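Local coordinates for uncharacterized CONSERVED DOMAIN PROTEIN (Vibrio cholerae, PDB 3LKV), which probably serves as the periplasmic substrate-binding protein of an ABC transporter, holding a phenylalanine between its two lobes, at residues 140-149 with 170-179; 153-161 with 197-205. All blocks are in the same frame, centred on the assembly; numbering follows the deposited sequence.

Contact 1. Residues 140-149 with 170-179; sequences VKSIGVVYNP and IKLVEATALK
Strands 142-147 and 171-176 run parallel, their axes 4.6 Å apart at closest approach and inclined by 22°. S142 pairs with K171 and so on to Y147 with T176, and seven backbone hydrogen bonds, from K171 N to K141 O at one end to A177 N to Y147 O at the other, alternate in direction between the strands. The shortest joins V173 N to I143 O at 2.7 Å.

On the face carrying I143, V145 and Y147, the branched I143 and I170 pack on helix 126-136, while L172, E174 and Y147 pack on helix 152-167. I170 presses CG2 against I143 CG1 at 3.5 Å, a tight fit, while L172 lays CD2 3.9 Å from I143 CB. Y147 has CG between its backbone N and carbonyl carbon (chi1 75°), which brings the ring alongside T176; T176 CG2 sits over one ring face, 4.0 Å from the centroid, in a CH-pi contact. E174 OE1 comes to the edge of that ring, near its plane, while OE2 of the same carboxylate forms a salt bridge with K162 NZ. On the other face V146 CG1 meets the small A177 CB at 3.8 Å beneath helix 183-191.

With helix 152-167 joining them, the strands form a beta-alpha-beta unit at one margin of the sheet in this Rossmann-like lobe.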
loop_
_atom_site.group_PDB
_atom_site.type_symbol
_atom_site.label_atom_id
_atom_site.label_comp_id
_atom_site.label_asym_id
_atom_site.label_seq_id
_atom_site.Cartn_x
_atom_site.Cartn_y
_atom_site.Cartn_z
ATOM N N VAL A 140 29.167 21.997 27.122
ATOM C CA VAL A 140 28.860 20.590 27.429
ATOM C C VAL A 140 30.022 19.954 28.152
ATOM O O VAL A 140 31.145 20.053 27.707
ATOM C CB VAL A 140 28.549 19.762 26.154
ATOM C CG1 VAL A 140 28.383 18.269 26.499
ATOM C CG2 VAL A 140 27.296 20.266 25.551
ATOM N N LYS A 141 29.737 19.341 29.292
ATOM C CA LYS A 141 30.700 18.502 30.001
ATOM C C LYS A 141 30.274 17.039 29.985
ATOM O O LYS A 141 31.081 16.157 30.188
ATOM C CB LYS A 141 30.866 18.962 31.459
ATOM C CG LYS A 141 31.249 20.448 31.598
ATOM C CD LYS A 141 32.578 20.787 30.821
ATOM C CE LYS A 141 33.468 21.892 31.522
ATOM N NZ LYS A 141 32.748 23.198 31.659
ATOM N N SER A 142 29.007 16.805 29.676
ATOM C CA SER A 142 28.358 15.566 29.926
ATOM C C SER A 142 27.380 15.187 28.798
ATOM O O SER A 142 26.505 15.997 28.431
ATOM C CB SER A 142 27.548 15.792 31.192
ATOM O OG SER A 142 27.479 14.592 31.843
ATOM N N ILE A 143 27.491 13.971 28.275
ATOM C CA ILE A 143 26.531 13.479 27.273
ATOM C C ILE A 143 25.856 12.259 27.822
ATOM O O ILE A 143 26.521 11.288 28.228
ATOM C CB ILE A 143 27.204 13.180 25.935
ATOM C CG1 ILE A 143 27.729 14.464 25.308
ATOM C CG2 ILE A 143 26.223 12.505 24.940
ATOM C CD1 ILE A 143 28.514 14.230 23.978
ATOM N N GLY A 144 24.537 12.316 27.846
ATOM C CA GLY A 144 23.709 11.201 28.294
ATOM C C GLY A 144 23.331 10.352 27.098
ATOM O O GLY A 144 23.160 10.881 25.979
ATOM N N VAL A 145 23.223 9.043 27.305
ATOM C CA VAL A 145 22.824 8.179 26.205
ATOM C C VAL A 145 22.110 6.987 26.739
ATOM O O VAL A 145 22.485 6.447 27.771
ATOM C CB VAL A 145 24.033 7.788 25.285
ATOM C CG1 VAL A 145 25.120 7.151 26.050
ATOM C CG2 VAL A 145 23.580 6.857 24.121
ATOM N N VAL A 146 21.019 6.627 26.084
ATOM C CA VAL A 146 20.257 5.443 26.424
ATOM C C VAL A 146 20.384 4.497 25.228
ATOM O O VAL A 146 20.283 4.910 24.103
ATOM C CB VAL A 146 18.773 5.797 26.617
ATOM C CG1 VAL A 146 17.930 4.513 26.876
ATOM C CG2 VAL A 146 18.623 6.812 27.805
ATOM N N TYR A 147 20.564 3.224 25.483
ATOM C CA TYR A 147 20.702 2.273 24.399
ATOM C C TYR A 147 20.309 0.884 24.842
ATOM O O TYR A 147 20.138 0.616 26.023
ATOM C CB TYR A 147 22.133 2.282 23.872
ATOM C CG TYR A 147 23.104 1.595 24.750
ATOM C CD1 TYR A 147 23.423 0.254 24.550
ATOM C CD2 TYR A 147 23.755 2.268 25.763
ATOM C CE1 TYR A 147 24.359 -0.382 25.355
ATOM C CE2 TYR A 147 24.678 1.631 26.575
ATOM C CZ TYR A 147 24.970 0.319 26.372
ATOM O OH TYR A 147 25.895 -0.305 27.165
ATOM N N ASN A 148 20.111 0.031 23.857
ATOM C CA ASN A 148 19.676 -1.353 24.072
ATOM C C ASN A 148 20.842 -2.284 23.765
ATOM O O ASN A 148 21.262 -2.412 22.621
ATOM C CB ASN A 148 18.461 -1.719 23.209
ATOM C CG ASN A 148 17.950 -3.161 23.476
ATOM O OD1 ASN A 148 18.630 -3.986 24.102
ATOM N ND2 ASN A 148 16.735 -3.421 23.063
ATOM N N PRO A 149 21.385 -2.930 24.810
ATOM C CA PRO A 149 22.562 -3.735 24.616
ATOM C C PRO A 149 22.259 -5.006 23.842
ATOM O O PRO A 149 23.188 -5.597 23.359
ATOM C CB PRO A 149 23.040 -4.038 26.037
ATOM C CG PRO A 149 21.842 -3.988 26.858
ATOM C CD PRO A 149 20.954 -2.923 26.215
ATOM N N ILE A 170 34.730 14.711 27.251
ATOM C CA ILE A 170 33.322 14.745 27.625
ATOM C C ILE A 170 32.980 13.444 28.341
ATOM O O ILE A 170 33.279 12.349 27.860
ATOM C CB ILE A 170 32.421 14.930 26.362
ATOM C CG1 ILE A 170 32.596 16.349 25.809
ATOM C CG2 ILE A 170 30.950 14.675 26.647
ATOM C CD1 ILE A 170 32.071 16.481 24.397
ATOM N N LYS A 171 32.353 13.583 29.487
ATOM C CA LYS A 171 31.898 12.477 30.275
ATOM C C LYS A 171 30.614 11.904 29.636
ATOM O O LYS A 171 29.776 12.659 29.154
ATOM C CB LYS A 171 31.626 13.025 31.685
ATOM C CG LYS A 171 31.043 12.035 32.688
ATOM C CD LYS A 171 30.771 12.719 34.075
ATOM C CE LYS A 171 30.561 11.687 35.212
ATOM N NZ LYS A 171 29.207 11.068 35.247
ATOM N N LEU A 172 30.509 10.576 29.578
ATOM C CA LEU A 172 29.312 9.864 29.105
ATOM C C LEU A 172 28.503 9.377 30.264
ATOM O O LEU A 172 29.029 8.744 31.088
ATOM C CB LEU A 172 29.685 8.609 28.294
ATOM C CG LEU A 172 29.953 8.826 26.830
ATOM C CD1 LEU A 172 30.114 7.446 26.120
ATOM C CD2 LEU A 172 28.802 9.648 26.229
ATOM N N VAL A 173 27.222 9.658 30.296
ATOM C CA VAL A 173 26.339 9.110 31.281
ATOM C C VAL A 173 25.387 8.145 30.595
ATOM O O VAL A 173 24.610 8.551 29.753
ATOM C CB VAL A 173 25.514 10.208 31.922
ATOM C CG1 VAL A 173 24.603 9.602 32.996
ATOM C CG2 VAL A 173 26.436 11.278 32.531
ATOM N N GLU A 174 25.434 6.875 30.957
ATOM C CA GLU A 174 24.757 5.819 30.208
ATOM C C GLU A 174 23.666 5.106 30.970
ATOM O O GLU A 174 23.814 4.855 32.157
ATOM C CB GLU A 174 25.754 4.728 29.850
ATOM C CG GLU A 174 27.084 5.214 29.308
ATOM C CD GLU A 174 28.084 4.070 29.000
ATOM O OE1 GLU A 174 27.702 2.857 28.925
ATOM O OE2 GLU A 174 29.271 4.437 28.817
ATOM N N ALA A 175 22.602 4.716 30.286
ATOM C CA ALA A 175 21.637 3.814 30.867
ATOM C C ALA A 175 21.108 2.878 29.778
ATOM O O ALA A 175 21.014 3.267 28.608
ATOM C CB ALA A 175 20.549 4.574 31.487
ATOM N N THR A 176 20.765 1.652 30.139
ATOM C CA THR A 176 20.255 0.743 29.143
ATOM C C THR A 176 18.766 0.619 29.259
ATOM O O THR A 176 18.210 0.861 30.304
ATOM C CB THR A 176 20.912 -0.642 29.197
ATOM O OG1 THR A 176 20.752 -1.199 30.493
ATOM C CG2 THR A 176 22.375 -0.502 28.845
ATOM N N ALA A 177 18.144 0.264 28.139
ATOM C CA ALA A 177 16.724 0.015 28.056
ATOM C C ALA A 177 16.572 -1.240 27.217
ATOM O O ALA A 177 16.990 -1.268 26.071
ATOM C CB ALA A 177 16.030 1.212 27.380
ATOM N N LEU A 178 16.018 -2.287 27.801
ATOM C CA LEU A 178 15.894 -3.563 27.118
ATOM C C LEU A 178 14.710 -3.619 26.158
ATOM O O LEU A 178 14.634 -4.497 25.319
ATOM C CB LEU A 178 15.749 -4.701 28.148
ATOM C CG LEU A 178 16.905 -4.752 29.182
ATOM C CD1 LEU A 178 16.682 -5.900 30.180
ATOM C CD2 LEU A 178 18.279 -4.877 28.472
ATOM N N LYS A 179 13.746 -2.745 26.338
ATOM C CA LYS A 179 12.621 -2.681 25.447
ATOM C C LYS A 179 12.112 -1.252 25.484
ATOM O O LYS A 179 12.492 -0.473 26.370
ATOM C CB LYS A 179 11.545 -3.677 25.873
ATOM C CG LYS A 179 11.155 -3.517 27.268
ATOM C CD LYS A 179 10.238 -4.664 27.710
ATOM C CE LYS A 179 9.669 -4.340 29.109
ATOM N NZ LYS A 179 10.763 -4.023 30.108
#

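Contact 2. Residues 153-161 with 197-205; sequences NAVSLMELL and IYALIDNTV. With PHE (phenylalanine), chain B.
N153 reaches across from the first turn of helix 152-167 to the backbone of I201, giving the one hydrogen bond between the two segments: ND2 to I201 O, 3.1 Å, with an N-H...O angle of 157°. The acceptor lies close to the plane of the N153 amide, and the same ND2 also bonds E151 OE1, so two acceptors fix the rotation of the amide. D202 is the N-cap of helix 203-207: its OD1 takes a bond from V205 N at 2.8 Å and a weak one from T204 N. Its other oxygen, OD2, accepts from N148 N, and the small A154 methyl CB lies beside it at 3.3 Å.

N153, I201, D202 and N203 line the ligand pocket in the cleft between the lobes, as in periplasmic binding proteins. The bound phenylalanine receives a hydrogen bond from N203 ND2 to its carboxylate OXT, 2.9 Å long, while N203 OD1 is hydrogen-bonded to H19 NE2. I201 offers both branches: CD1 approaches ligand CZ at 3.7 Å, and CG2 lies beside the ligand's amino end. T78, T99, D122 and A97 O supply further polar partners.

Apolar contacts join the rest of the helix to strand 196-199 and the residues after it. L157 CD1 packs against I201, 3.7 Å from its CB and closer still to its carbonyl oxygen, the two side chains crossing at a slant; L157 CB meets L200 CD2. Selenomethionine M158 sets SE beside the same L200 methyl, the side chains crossing at about a right angle. Farther along, L161 has CG anti to its backbone N (chi1 -178°) and slides CD2 past Y198, 3.6 Å from CD2 of the ring, whose OH is hydrogen-bonded to H129 ND1.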
loop_
_atom_site.group_PDB
_atom_site.type_symbol
_atom_site.label_atom_id
_atom_site.label_comp_id
_atom_site.label_asym_id
_atom_site.label_seq_id
_atom_site.Cartn_x
_atom_site.Cartn_y
_atom_site.Cartn_z
ATOM N N ASN A 153 23.740 -2.974 16.614
ATOM C CA ASN A 153 23.955 -1.610 16.139
ATOM C C ASN A 153 24.255 -0.631 17.263
ATOM O O ASN A 153 25.163 0.204 17.117
ATOM C CB ASN A 153 22.781 -1.048 15.321
ATOM C CG ASN A 153 21.495 -1.352 15.914
ATOM O OD1 ASN A 153 21.148 -2.541 16.079
ATOM N ND2 ASN A 153 20.732 -0.309 16.263
ATOM N N ALA A 154 23.523 -0.760 18.384
ATOM C CA ALA A 154 23.721 0.166 19.507
ATOM C C ALA A 154 25.105 -0.066 20.119
ATOM O O ALA A 154 25.801 0.887 20.461
ATOM C CB ALA A 154 22.619 0.014 20.575
ATOM N N VAL A 155 25.493 -1.330 20.243
ATOM C CA VAL A 155 26.778 -1.702 20.823
ATOM C C VAL A 155 27.891 -1.132 19.971
ATOM O O VAL A 155 28.780 -0.433 20.489
ATOM C CB VAL A 155 26.900 -3.229 21.032
ATOM C CG1 VAL A 155 28.382 -3.665 21.481
ATOM C CG2 VAL A 155 25.867 -3.691 22.081
ATOM N N SER A 156 27.821 -1.311 18.655
ATOM C CA SER A 156 28.849 -0.722 17.781
ATOM C C SER A 156 28.887 0.803 17.939
ATOM O O SER A 156 29.956 1.394 18.016
ATOM C CB SER A 156 28.582 -1.079 16.317
ATOM O OG SER A 156 28.547 -2.476 16.139
ATOM N N LEU A 157 27.727 1.455 17.977
ATOM C CA LEU A 157 27.715 2.884 18.142
ATOM C C LEU A 157 28.291 3.345 19.497
ATOM O O LEU A 157 29.013 4.344 19.538
ATOM C CB LEU A 157 26.324 3.482 17.924
ATOM C CG LEU A 157 25.747 3.380 16.495
ATOM C CD1 LEU A 157 24.219 3.542 16.558
ATOM C CD2 LEU A 157 26.367 4.392 15.534
HETATM N N MSE A 158 27.991 2.639 20.581
HETATM C CA MSE A 158 28.560 2.975 21.895
HETATM C C MSE A 158 30.105 2.888 21.872
HETATM O O MSE A 158 30.769 3.681 22.533
HETATM C CB MSE A 158 27.986 2.092 23.019
HETATM C CG MSE A 158 26.509 2.349 23.273
HETATM SE SE MSE A 158 26.252 4.236 23.866
HETATM C CE MSE A 158 27.484 4.103 25.417
ATOM N N GLU A 159 30.688 1.955 21.112
ATOM C CA GLU A 159 32.140 1.902 21.068
ATOM C C GLU A 159 32.650 3.166 20.393
ATOM O O GLU A 159 33.657 3.707 20.793
ATOM C CB GLU A 159 32.638 0.700 20.300
ATOM C CG GLU A 159 32.731 -0.572 21.134
ATOM C CD GLU A 159 33.090 -1.807 20.293
ATOM O OE1 GLU A 159 33.799 -1.640 19.276
ATOM O OE2 GLU A 159 32.653 -2.932 20.647
ATOM N N LEU A 160 31.958 3.644 19.367
ATOM C CA LEU A 160 32.392 4.868 18.703
ATOM C C LEU A 160 32.154 6.088 19.594
ATOM O O LEU A 160 32.955 7.030 19.608
ATOM C CB LEU A 160 31.689 5.074 17.372
ATOM C CG LEU A 160 32.120 4.118 16.247
ATOM C CD1 LEU A 160 31.101 4.241 15.094
ATOM C CD2 LEU A 160 33.571 4.380 15.724
ATOM N N LEU A 161 31.029 6.100 20.301
ATOM C CA LEU A 161 30.717 7.231 21.139
ATOM C C LEU A 161 31.750 7.319 22.304
ATOM O O LEU A 161 32.227 8.423 22.603
ATOM C CB LEU A 161 29.286 7.143 21.632
ATOM C CG LEU A 161 28.779 8.290 22.493
ATOM C CD1 LEU A 161 28.899 9.640 21.802
ATOM C CD2 LEU A 161 27.327 8.004 22.903
ATOM N N ILE A 197 21.181 14.855 25.792
ATOM C CA ILE A 197 20.996 13.451 25.529
ATOM C C ILE A 197 21.266 13.223 24.026
ATOM O O ILE A 197 20.727 13.956 23.153
ATOM C CB ILE A 197 19.580 13.011 25.809
ATOM C CG1 ILE A 197 19.119 13.397 27.241
ATOM C CG2 ILE A 197 19.453 11.545 25.538
ATOM C CD1 ILE A 197 19.817 12.682 28.305
ATOM N N TYR A 198 22.105 12.243 23.745
ATOM C CA TYR A 198 22.373 11.820 22.401
ATOM C C TYR A 198 21.420 10.693 22.084
ATOM O O TYR A 198 21.526 9.605 22.620
ATOM C CB TYR A 198 23.820 11.334 22.278
ATOM C CG TYR A 198 24.221 10.801 20.895
ATOM C CD1 TYR A 198 23.999 11.541 19.761
ATOM C CD2 TYR A 198 24.860 9.580 20.752
ATOM C CE1 TYR A 198 24.393 11.101 18.525
ATOM C CE2 TYR A 198 25.275 9.115 19.483
ATOM C CZ TYR A 198 25.035 9.881 18.375
ATOM O OH TYR A 198 25.387 9.442 17.122
ATOM N N ALA A 199 20.467 10.965 21.207
ATOM C CA ALA A 199 19.497 9.957 20.823
ATOM C C ALA A 199 20.130 9.215 19.625
ATOM O O ALA A 199 20.193 9.740 18.523
ATOM C CB ALA A 199 18.138 10.617 20.440
ATOM N N LEU A 200 20.644 8.024 19.852
ATOM C CA LEU A 200 21.358 7.356 18.792
ATOM C C LEU A 200 20.474 6.499 17.871
ATOM O O LEU A 200 19.251 6.368 18.052
ATOM C CB LEU A 200 22.563 6.576 19.339
ATOM C CG LEU A 200 22.432 5.602 20.455
ATOM C CD1 LEU A 200 21.374 4.737 20.083
ATOM C CD2 LEU A 200 23.718 4.824 20.652
ATOM N N ILE A 201 21.141 5.972 16.849
ATOM C CA ILE A 201 20.562 5.043 15.878
ATOM C C ILE A 201 20.374 3.681 16.537
ATOM O O ILE A 201 21.176 2.723 16.366
ATOM C CB ILE A 201 21.429 5.000 14.608
ATOM C CG1 ILE A 201 21.504 6.400 14.011
ATOM C CG2 ILE A 201 20.908 3.955 13.523
ATOM C CD1 ILE A 201 20.127 7.045 13.651
ATOM N N ASP A 202 19.283 3.617 17.279
ATOM C CA ASP A 202 18.885 2.423 17.996
ATOM C C ASP A 202 17.376 2.324 17.814
ATOM O O ASP A 202 16.683 3.301 18.031
ATOM C CB ASP A 202 19.259 2.638 19.464
ATOM C CG ASP A 202 18.694 1.609 20.427
ATOM O OD1 ASP A 202 17.448 1.361 20.428
ATOM O OD2 ASP A 202 19.531 1.083 21.256
ATOM N N ASN A 203 16.884 1.138 17.460
ATOM C CA ASN A 203 15.456 0.913 17.205
ATOM C C ASN A 203 14.541 1.037 18.420
ATOM O O ASN A 203 13.410 1.478 18.315
ATOM C CB ASN A 203 15.285 -0.481 16.563
ATOM C CG ASN A 203 16.002 -0.576 15.222
ATOM O OD1 ASN A 203 15.580 0.084 14.243
ATOM N ND2 ASN A 203 17.105 -1.341 15.170
ATOM N N THR A 204 15.053 0.657 19.582
ATOM C CA THR A 204 14.334 0.781 20.835
ATOM C C THR A 204 14.171 2.239 21.197
ATOM O O THR A 204 13.080 2.669 21.554
ATOM C CB THR A 204 15.078 0.097 21.986
ATOM O OG1 THR A 204 15.481 -1.238 21.592
ATOM C CG2 THR A 204 14.172 0.030 23.235
ATOM N N VAL A 205 15.238 3.010 21.104
ATOM C CA VAL A 205 15.131 4.475 21.267
ATOM C C VAL A 205 14.192 5.093 20.239
ATOM O O VAL A 205 13.270 5.813 20.605
ATOM C CB VAL A 205 16.515 5.188 21.212
ATOM C CG1 VAL A 205 16.359 6.749 21.223
ATOM C CG2 VAL A 205 17.381 4.759 22.415
HETATM N N PHE B . 20.708 1.476 11.766
HETATM C CA PHE B . 19.681 0.838 12.684
HETATM C C PHE B . 19.980 -0.682 12.781
HETATM O O PHE B . 21.140 -1.066 12.452
HETATM C CB PHE B . 18.243 1.139 12.237
HETATM C CG PHE B . 17.785 2.553 12.586
HETATM C CD1 PHE B . 17.497 2.899 13.919
HETATM C CD2 PHE B . 17.668 3.526 11.618
HETATM C CE1 PHE B . 17.121 4.161 14.251
HETATM C CE2 PHE B . 17.281 4.791 11.940
HETATM C CZ PHE B . 17.009 5.139 13.246
HETATM O OXT PHE B . 19.157 -1.528 13.197
#

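How the contacts relate
From the N terminus, strand 142-147 leads into helix 152-167 and then strand 171-176. Contact 1 closes this excursion of 20 residues by pairing the two strands. Contact 2 starts on the helix inside that loop and closes a longer one of 35 residues, through strand 171-176 and helix 183-191, on strand 196-199 and the start of helix 203-207. The segments therefore alternate along the chain, so the contacts cross and do not nest. Strand 142-147 lies between 171-176 and 196-199: a probable hydrogen bond from Y198 N to G144 O (2.8 Å) continues the sheet, and another from N148 N to D202 OD2 (2.9 Å) leads from the strand end to the ligand cleft.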